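Local coordinates for polyphosphate kinase (Porphyromonas gingivalis, PDB 2O8R), which probably catalyses the reversible transfer of the terminal phosphate of ATP onto a growing chain of inorganic polyphosphate, with magnesium as cofactor, at residues A[7-20]-A[570-582]. The protein carries 3 engineered substitutions. Residues are numbered along the deposited sequence; the frame is centred on the assembly and turned at random.
Sequences AYPFFRRDMSWLSF and RGICCLVPDMPQS. With SO4 (sulfate ion), chain C.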
loop_
_atom_site.group_PDB
_atom_site.type_symbol
_atom_site.label_atom_id
_atom_site.label_comp_id
_atom_site.label_asym_id
_atom_site.label_seq_id
_atom_site.Cartn_x
_atom_site.Cartn_y
_atom_site.Cartn_z
ATOM N N ALA A 7 -10.728 -34.991 36.988
ATOM C CA ALA A 7 -10.827 -35.987 35.915
ATOM C C ALA A 7 -11.536 -35.464 34.667
ATOM O O ALA A 7 -12.281 -36.207 34.010
ATOM C CB ALA A 7 -11.531 -37.261 36.437
ATOM N N TYR A 8 -11.286 -34.199 34.332
ATOM C CA TYR A 8 -12.041 -33.507 33.282
ATOM C C TYR A 8 -11.497 -33.663 31.866
ATOM O O TYR A 8 -10.295 -33.550 31.634
ATOM C CB TYR A 8 -12.179 -32.031 33.622
ATOM C CG TYR A 8 -13.125 -31.780 34.763
ATOM C CD1 TYR A 8 -14.502 -31.889 34.586
ATOM C CD2 TYR A 8 -12.649 -31.423 36.020
ATOM C CE1 TYR A 8 -15.380 -31.644 35.638
ATOM C CE2 TYR A 8 -13.519 -31.171 37.077
ATOM C CZ TYR A 8 -14.882 -31.288 36.882
ATOM O OH TYR A 8 -15.749 -31.053 37.933
ATOM N N PRO A 9 -12.398 -33.876 30.902
ATOM C CA PRO A 9 -12.031 -33.985 29.493
ATOM C C PRO A 9 -11.750 -32.618 28.850
ATOM O O PRO A 9 -12.363 -31.611 29.234
ATOM C CB PRO A 9 -13.278 -34.605 28.871
ATOM C CG PRO A 9 -14.402 -34.063 29.694
ATOM C CD PRO A 9 -13.856 -33.973 31.102
ATOM N N PHE A 10 -10.815 -32.593 27.898
ATOM C CA PHE A 10 -10.489 -31.389 27.118
ATOM C C PHE A 10 -10.081 -31.753 25.699
ATOM O O PHE A 10 -9.237 -32.630 25.507
ATOM C CB PHE A 10 -9.317 -30.623 27.734
ATOM C CG PHE A 10 -9.563 -30.119 29.125
ATOM C CD1 PHE A 10 -10.222 -28.920 29.339
ATOM C CD2 PHE A 10 -9.105 -30.828 30.221
ATOM C CE1 PHE A 10 -10.433 -28.443 30.623
ATOM C CE2 PHE A 10 -9.317 -30.361 31.506
ATOM C CZ PHE A 10 -9.974 -29.159 31.706
ATOM N N PHE A 11 -10.650 -31.073 24.707
ATOM C CA PHE A 11 -10.173 -31.218 23.335
ATOM C C PHE A 11 -8.786 -30.640 23.269
ATOM O O PHE A 11 -8.486 -29.697 23.999
ATOM C CB PHE A 11 -11.024 -30.415 22.371
ATOM C CG PHE A 11 -12.386 -30.966 22.156
ATOM C CD1 PHE A 11 -12.566 -32.304 21.833
ATOM C CD2 PHE A 11 -13.497 -30.128 22.241
ATOM C CE1 PHE A 11 -13.845 -32.804 21.622
ATOM C CE2 PHE A 11 -14.773 -30.610 22.023
ATOM C CZ PHE A 11 -14.957 -31.956 21.716
ATOM N N ARG A 12 -7.940 -31.201 22.409
ATOM C CA ARG A 12 -6.678 -30.554 22.062
ATOM C C ARG A 12 -7.003 -29.296 21.251
ATOM O O ARG A 12 -7.951 -29.286 20.465
ATOM C CB ARG A 12 -5.807 -31.506 21.261
ATOM C CG ARG A 12 -5.606 -32.818 21.973
ATOM C CD ARG A 12 -4.637 -33.755 21.274
ATOM N NE ARG A 12 -4.712 -35.086 21.873
ATOM C CZ ARG A 12 -3.986 -35.501 22.912
ATOM N NH1 ARG A 12 -3.097 -34.694 23.485
ATOM N NH2 ARG A 12 -4.154 -36.734 23.384
ATOM N N ARG A 13 -6.244 -28.227 21.451
ATOM C CA ARG A 13 -6.613 -26.951 20.844
ATOM C C ARG A 13 -6.533 -26.957 19.309
ATOM O O ARG A 13 -7.430 -26.445 18.642
ATOM C CB ARG A 13 -5.850 -25.778 21.475
ATOM C CG ARG A 13 -4.339 -25.895 21.472
ATOM C CD ARG A 13 -3.706 -24.590 21.912
ATOM N NE ARG A 13 -3.840 -23.560 20.882
ATOM C CZ ARG A 13 -3.479 -22.288 21.028
ATOM N NH1 ARG A 13 -2.958 -21.864 22.170
ATOM N NH2 ARG A 13 -3.639 -21.433 20.026
ATOM N N ASP A 14 -5.490 -27.580 18.767
ATOM C CA ASP A 14 -5.277 -27.674 17.321
ATOM C C ASP A 14 -6.319 -28.521 16.604
ATOM O O ASP A 14 -6.754 -28.175 15.512
ATOM C CB ASP A 14 -3.874 -28.209 17.033
ATOM C CG ASP A 14 -2.791 -27.300 17.584
ATOM O OD1 ASP A 14 -2.819 -26.102 17.252
ATOM O OD2 ASP A 14 -1.929 -27.769 18.356
HETATM N N MSE A 15 -6.719 -29.626 17.219
HETATM C CA MSE A 15 -7.812 -30.423 16.695
HETATM C C MSE A 15 -9.070 -29.571 16.664
HETATM O O MSE A 15 -9.792 -29.528 15.664
HETATM C CB MSE A 15 -8.042 -31.661 17.562
HETATM C CG MSE A 15 -6.929 -32.692 17.533
HETATM SE SE MSE A 15 -6.026 -32.854 15.801
HETATM C CE MSE A 15 -4.351 -31.948 16.237
ATOM N N SER A 16 -9.310 -28.882 17.771
ATOM C CA SER A 16 -10.379 -27.920 17.863
ATOM C C SER A 16 -10.227 -26.854 16.790
ATOM O O SER A 16 -11.207 -26.459 16.170
ATOM C CB SER A 16 -10.402 -27.290 19.251
ATOM O OG SER A 16 -11.208 -26.135 19.266
ATOM N N TRP A 17 -9.007 -26.398 16.539
ATOM C CA TRP A 17 -8.828 -25.400 15.486
ATOM C C TRP A 17 -9.203 -25.966 14.137
ATOM O O TRP A 17 -9.942 -25.340 13.390
ATOM C CB TRP A 17 -7.409 -24.855 15.420
ATOM C CG TRP A 17 -7.300 -23.725 14.439
ATOM C CD1 TRP A 17 -7.490 -22.395 14.698
ATOM C CD2 TRP A 17 -6.992 -23.821 13.044
ATOM N NE1 TRP A 17 -7.314 -21.662 13.558
ATOM C CE2 TRP A 17 -7.008 -22.509 12.525
ATOM C CE3 TRP A 17 -6.708 -24.889 12.181
ATOM C CZ2 TRP A 17 -6.748 -22.230 11.180
ATOM C CZ3 TRP A 17 -6.444 -24.614 10.853
ATOM C CH2 TRP A 17 -6.471 -23.288 10.361
ATOM N N LEU A 18 -8.687 -27.151 13.831
ATOM C CA LEU A 18 -8.946 -27.801 12.552
ATOM C C LEU A 18 -10.433 -28.009 12.316
ATOM O O LEU A 18 -10.912 -27.956 11.187
ATOM C CB LEU A 18 -8.154 -29.111 12.442
ATOM C CG LEU A 18 -6.655 -28.889 12.184
ATOM C CD1 LEU A 18 -5.829 -30.150 12.412
ATOM C CD2 LEU A 18 -6.409 -28.328 10.782
ATOM N N SER A 19 -11.164 -28.197 13.406
ATOM C CA SER A 19 -12.615 -28.298 13.369
ATOM C C SER A 19 -13.239 -27.006 12.850
ATOM O O SER A 19 -14.201 -27.027 12.078
ATOM C CB SER A 19 -13.134 -28.605 14.775
ATOM O OG SER A 19 -14.523 -28.836 14.768
ATOM N N PHE A 20 -12.675 -25.884 13.289
ATOM C CA PHE A 20 -13.116 -24.563 12.865
ATOM C C PHE A 20 -12.879 -24.387 11.370
ATOM O O PHE A 20 -13.761 -23.924 10.646
ATOM C CB PHE A 20 -12.405 -23.491 13.696
ATOM C CG PHE A 20 -12.269 -22.167 13.017
ATOM C CD1 PHE A 20 -13.384 -21.365 12.792
ATOM C CD2 PHE A 20 -11.013 -21.701 12.631
ATOM C CE1 PHE A 20 -13.260 -20.130 12.170
ATOM C CE2 PHE A 20 -10.870 -20.469 12.004
ATOM C CZ PHE A 20 -11.993 -19.679 11.774
ATOM N N ARG A 570 -16.839 -19.361 17.945
ATOM C CA ARG A 570 -16.615 -19.685 16.536
ATOM C C ARG A 570 -15.311 -20.423 16.285
ATOM O O ARG A 570 -15.256 -21.323 15.449
ATOM C CB ARG A 570 -16.781 -18.476 15.604
ATOM C CG ARG A 570 -15.866 -17.339 15.872
ATOM C CD ARG A 570 -15.636 -16.480 14.646
ATOM N NE ARG A 570 -14.312 -15.875 14.787
ATOM C CZ ARG A 570 -13.293 -16.080 13.963
ATOM N NH1 ARG A 570 -13.448 -16.823 12.874
ATOM N NH2 ARG A 570 -12.126 -15.513 14.211
ATOM N N GLY A 571 -14.269 -20.067 17.022
ATOM C CA GLY A 571 -12.955 -20.664 16.785
ATOM C C GLY A 571 -12.652 -21.843 17.678
ATOM O O GLY A 571 -13.404 -22.818 17.731
ATOM N N ILE A 572 -11.541 -21.740 18.390
ATOM C CA ILE A 572 -11.080 -22.812 19.242
ATOM C C ILE A 572 -11.970 -22.969 20.460
ATOM O O ILE A 572 -12.215 -22.015 21.178
ATOM C CB ILE A 572 -9.630 -22.587 19.687
ATOM C CG1 ILE A 572 -8.668 -22.817 18.526
ATOM C CG2 ILE A 572 -9.251 -23.532 20.795
ATOM C CD1 ILE A 572 -7.235 -22.480 18.910
ATOM N N CYS A 573 -12.466 -24.184 20.666
ATOM C CA CYS A 573 -13.132 -24.540 21.896
ATOM C C CYS A 573 -12.614 -25.868 22.444
ATOM O O CYS A 573 -12.663 -26.882 21.760
ATOM C CB CYS A 573 -14.628 -24.620 21.673
ATOM S SG CYS A 573 -15.534 -24.741 23.204
ATOM N N CYS A 574 -12.124 -25.857 23.680
ATOM C CA CYS A 574 -11.514 -27.049 24.284
ATOM C C CYS A 574 -12.410 -27.692 25.305
ATOM O O CYS A 574 -12.089 -28.750 25.833
ATOM C CB CYS A 574 -10.194 -26.708 24.960
ATOM S SG CYS A 574 -8.916 -26.139 23.839
ATOM N N LEU A 575 -13.516 -27.033 25.609
ATOM C CA LEU A 575 -14.551 -27.629 26.422
ATOM C C LEU A 575 -15.251 -28.647 25.545
ATOM O O LEU A 575 -15.627 -28.338 24.426
ATOM C CB LEU A 575 -15.528 -26.562 26.896
ATOM C CG LEU A 575 -16.646 -26.970 27.847
ATOM C CD1 LEU A 575 -16.926 -25.846 28.824
ATOM C CD2 LEU A 575 -17.907 -27.339 27.084
ATOM N N VAL A 576 -15.408 -29.864 26.051
ATOM C CA VAL A 576 -16.036 -30.926 25.282
ATOM C C VAL A 576 -17.485 -31.156 25.686
ATOM O O VAL A 576 -17.780 -31.479 26.839
ATOM C CB VAL A 576 -15.149 -32.218 25.213
ATOM C CG1 VAL A 576 -14.263 -32.335 26.410
ATOM C CG2 VAL A 576 -15.965 -33.481 24.949
ATOM N N PRO A 577 -18.402 -30.952 24.730
ATOM C CA PRO A 577 -19.828 -30.998 25.009
ATOM C C PRO A 577 -20.353 -32.425 25.029
ATOM O O PRO A 577 -19.623 -33.357 24.670
ATOM C CB PRO A 577 -20.427 -30.236 23.832
ATOM C CG PRO A 577 -19.496 -30.509 22.708
ATOM C CD PRO A 577 -18.124 -30.677 23.307
ATOM N N ASP A 578 -21.611 -32.571 25.443
ATOM C CA ASP A 578 -22.313 -33.853 25.460
ATOM C C ASP A 578 -21.591 -34.871 26.327
ATOM O O ASP A 578 -21.404 -36.020 25.939
ATOM C CB ASP A 578 -22.488 -34.401 24.043
ATOM C CG ASP A 578 -23.163 -33.418 23.110
ATOM O OD1 ASP A 578 -23.896 -32.527 23.598
ATOM O OD2 ASP A 578 -22.961 -33.550 21.881
HETATM N N MSE A 579 -21.184 -34.430 27.506
HETATM C CA MSE A 579 -20.485 -35.269 28.451
HETATM C C MSE A 579 -21.179 -35.102 29.778
HETATM O O MSE A 579 -21.885 -34.121 29.969
HETATM C CB MSE A 579 -19.049 -34.800 28.580
HETATM C CG MSE A 579 -18.299 -34.799 27.284
HETATM SE SE MSE A 579 -17.479 -36.505 26.836
HETATM C CE MSE A 579 -18.928 -37.478 25.960
ATOM N N PRO A 580 -21.004 -36.063 30.697
ATOM C CA PRO A 580 -21.570 -35.881 32.022
ATOM C C PRO A 580 -21.192 -34.545 32.673
ATOM O O PRO A 580 -22.054 -33.876 33.246
ATOM C CB PRO A 580 -20.995 -37.064 32.797
ATOM C CG PRO A 580 -20.835 -38.108 31.757
ATOM C CD PRO A 580 -20.343 -37.374 30.571
ATOM N N GLN A 581 -19.935 -34.133 32.543
ATOM C CA GLN A 581 -19.458 -32.909 33.203
ATOM C C GLN A 581 -19.922 -31.629 32.515
ATOM O O GLN A 581 -19.776 -30.534 33.061
ATOM C CB GLN A 581 -17.936 -32.912 33.323
ATOM C CG GLN A 581 -17.367 -34.171 33.970
ATOM C CD GLN A 581 -16.884 -35.213 32.966
ATOM O OE1 GLN A 581 -15.720 -35.589 32.979
ATOM N NE2 GLN A 581 -17.777 -35.691 32.112
ATOM N N SER A 582 -20.483 -31.788 31.318
ATOM C CA SER A 582 -20.921 -30.684 30.483
ATOM C C SER A 582 -22.373 -30.906 30.082
ATOM O O SER A 582 -22.869 -30.320 29.111
ATOM C CB SER A 582 -20.041 -30.594 29.236
ATOM O OG SER A 582 -20.324 -31.651 28.327
HETATM S S SO4 C . -3.253 -28.678 23.721
HETATM O O1 SO4 C . -4.319 -27.885 24.335
HETATM O O2 SO4 C . -3.646 -29.126 22.382
HETATM O O3 SO4 C . -2.045 -27.866 23.600
HETATM O O4 SO4 C . -3.001 -29.844 24.565
#
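Phe11 lies with one ring face against Val576, whose CB sits 3.7 Å from the ring centroid and 19° off its normal, a CH-pi contact displaced toward CZ. The phenyl suits this place because the ring also touches Pro577, whose CD approaches CE2 of Phe11, while its rim meets the carbonyl oxygen of Cys573 near the ring plane. The backbone at its root is held too: Phe11 N donates to Cys574 O (3.0 Å), and the same oxygen receives a CA-H contact from Phe10. CG2 of Val576 also lies by CZ of Phe11, while its CG1 meets the ring of Pro9, the two side chains crossing at about a right angle. Further along, the aliphatic CB and CG of Gln581 lie against CD1 and CE1 of Tyr8, whose hydroxyl bonds to Glu560.

The N-terminal arm and first helix thus run along the loop leaving strand 564-569 of the second C-terminal, phospholipase D-like domain, joining the N-terminal and second C-terminal domains of the PPK1 fold. On the helix, Ser16 has OG anti to its backbone N (chi1 166°), within 2.7 Å of Cys573 N, whose hydrogen bond it accepts; serine suits the place because its hydroxyl can accept from a backbone N-H without bulk. Ile572 lies next to it, CG1 meeting CB of Trp17 at 3.9 Å, its aliphatic branches suiting the helix surface. Phe20 and Arg570, a predicted ATP-binding residue, run side by side, with ring and guanidinium 81° apart and NH1 of Arg570 3.4 Å from CE1 of Phe20. At the helix start, Arg13 N donates to sulfate O2 (2.9 Å), an anion probably taken from the crystallisation liquor.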